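Long-range contact in 462aa long hypothetical selenium-binding protein (Sulfolobus tokodaii, PDB 2ECE), which is of unknown function but, as a beta-propeller of the selenium-binding protein family, may bind selenium: residues Val203-Trp207 against Met252-Leu256. Residues are numbered along the deposited sequence; the frame is centred on the assembly and turned at random.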
loop_
_atom_site.group_PDB
_atom_site.type_symbol
_atom_site.label_atom_id
_atom_site.label_comp_id
_atom_site.label_asym_id
_atom_site.label_seq_id
_atom_site.Cartn_x
_atom_site.Cartn_y
_atom_site.Cartn_z
ATOM N N VAL A 203 -0.030 2.437 -14.705
ATOM C CA VAL A 203 -1.322 2.950 -14.276
ATOM C C VAL A 203 -1.067 3.754 -13.013
ATOM O O VAL A 203 -0.217 3.380 -12.203
ATOM C CB VAL A 203 -2.306 1.787 -13.974
ATOM C CG1 VAL A 203 -2.659 1.065 -15.260
ATOM C CG2 VAL A 203 -1.667 0.804 -12.996
ATOM N N SER A 204 -1.783 4.862 -12.853
ATOM C CA SER A 204 -1.633 5.714 -11.680
ATOM C C SER A 204 -3.022 6.112 -11.186
ATOM O O SER A 204 -3.972 6.178 -11.978
ATOM C CB SER A 204 -0.814 6.967 -12.032
ATOM O OG SER A 204 -1.465 7.760 -13.018
ATOM N N SER A 205 -3.135 6.383 -9.887
ATOM C CA SER A 205 -4.425 6.736 -9.285
ATOM C C SER A 205 -4.526 8.170 -8.754
ATOM O O SER A 205 -3.703 9.022 -9.087
ATOM C CB SER A 205 -4.755 5.738 -8.167
ATOM O OG SER A 205 -3.726 5.704 -7.196
ATOM N N GLU A 206 -5.537 8.435 -7.928
ATOM C CA GLU A 206 -5.738 9.791 -7.409
ATOM C C GLU A 206 -6.362 9.864 -6.014
ATOM O O GLU A 206 -7.420 9.282 -5.759
ATOM C CB GLU A 206 -6.652 10.601 -8.339
ATOM C CG GLU A 206 -6.322 10.612 -9.829
ATOM C CD GLU A 206 -7.343 11.437 -10.616
ATOM O OE1 GLU A 206 -8.501 11.517 -10.158
ATOM O OE2 GLU A 206 -7.005 11.991 -11.685
ATOM N N TRP A 207 -5.708 10.600 -5.122
ATOM C CA TRP A 207 -6.234 10.803 -3.781
ATOM C C TRP A 207 -6.567 12.294 -3.722
ATOM O O TRP A 207 -7.666 12.691 -4.097
ATOM C CB TRP A 207 -5.196 10.428 -2.723
ATOM C CG TRP A 207 -5.733 10.406 -1.312
ATOM C CD1 TRP A 207 -7.031 10.197 -0.927
ATOM C CD2 TRP A 207 -4.968 10.500 -0.102
ATOM N NE1 TRP A 207 -7.117 10.146 0.447
ATOM C CE2 TRP A 207 -5.868 10.328 0.978
ATOM C CE3 TRP A 207 -3.611 10.705 0.176
ATOM C CZ2 TRP A 207 -5.451 10.358 2.313
ATOM C CZ3 TRP A 207 -3.196 10.734 1.506
ATOM C CH2 TRP A 207 -4.114 10.561 2.557
ATOM N N MET A 252 -11.601 9.104 -4.006
ATOM C CA MET A 252 -10.403 8.454 -3.517
ATOM C C MET A 252 -10.152 7.142 -4.272
ATOM O O MET A 252 -10.518 6.057 -3.810
ATOM C CB MET A 252 -10.526 8.184 -2.015
ATOM C CG MET A 252 -10.698 9.447 -1.162
ATOM S SD MET A 252 -10.589 9.156 0.615
ATOM C CE MET A 252 -11.650 10.480 1.275
ATOM N N ALA A 253 -9.397 7.251 -5.364
ATOM C CA ALA A 253 -9.028 6.104 -6.183
ATOM C C ALA A 253 -7.633 5.783 -5.630
ATOM O O ALA A 253 -6.656 6.411 -6.063
ATOM C CB ALA A 253 -8.959 6.515 -7.661
ATOM N N LEU A 254 -7.519 4.812 -4.724
ATOM C CA LEU A 254 -6.259 4.513 -4.100
ATOM C C LEU A 254 -5.399 3.426 -4.811
ATOM O O LEU A 254 -4.633 3.733 -5.735
ATOM C CB LEU A 254 -6.537 4.165 -2.559
ATOM C CG LEU A 254 -7.188 5.395 -1.864
ATOM C CD1 LEU A 254 -7.052 5.163 -0.385
ATOM C CD2 LEU A 254 -6.534 6.745 -2.230
ATOM N N GLU A 255 -5.278 2.292 -4.082
ATOM C CA GLU A 255 -4.416 1.165 -4.426
ATOM C C GLU A 255 -4.627 0.421 -5.707
ATOM O O GLU A 255 -5.716 -0.130 -5.963
ATOM C CB GLU A 255 -4.384 0.147 -3.253
ATOM C CG GLU A 255 -3.963 0.688 -1.881
ATOM C CD GLU A 255 -2.516 1.164 -1.812
ATOM O OE1 GLU A 255 -1.662 0.588 -2.511
ATOM O OE2 GLU A 255 -2.227 2.105 -1.040
ATOM N N LEU A 256 -3.558 0.361 -6.497
ATOM C CA LEU A 256 -3.604 -0.263 -7.827
ATOM C C LEU A 256 -2.964 -1.625 -7.814
ATOM O O LEU A 256 -1.798 -1.752 -7.435
ATOM C CB LEU A 256 -2.887 0.618 -8.871
ATOM C CG LEU A 256 -3.679 1.812 -9.401
ATOM C CD1 LEU A 256 -2.749 2.831 -10.033
ATOM C CD2 LEU A 256 -4.709 1.310 -10.400
#
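The end of strand 201-204 and the loop that follows it, V203-W207, meet M252-L256 of strand 250-258 in the next sheet; the two buried segments run roughly antiparallel, 152° apart. Main chains join at one place, the hydrogen-bonded pair E206 and A253: E206 N reaches A253 O at 3.0 Å, and A253 N returns to E206 O at 2.9 Å. The methyl of A253 is small enough to point at the other segment while the CA atoms of E206 and A253 stay 5.1 Å apart. Next to this bridge, S205 bends its short side chain into the bay before the second backbone, and S205 OG hydrogen-bonds to L254 O at 2.6 Å; a compact hydroxyl suits so tight a niche.

Beyond it the backbones diverge, and L256 is the bump that fills the gap. L256 CD1 nestles against the backbone of V203-S205, 3.4 Å from V203 O, and meets V203 CG2 at 3.7 Å; W285 also touches both side chains. At the other end, the broad indole of W207 receives L254 CD2, 3.7 Å from W207 CD1, while flexible M252 lies along the ring's edge, a Met-aromatic contact with a weak hydrogen bond from W207 NE1 to M252 SD (3.6 Å). The E206 carboxylate is hydrogen-bonded to H231 NE2 and R229 N, and S204 OG to W233 NE1.

Strand 250-258 is the first strand of its sheet, an edge strand. The loop leaving one blade thus pairs briefly with the next, side chains filling the gaps beside the bridge, as between adjacent blades of a beta-propeller.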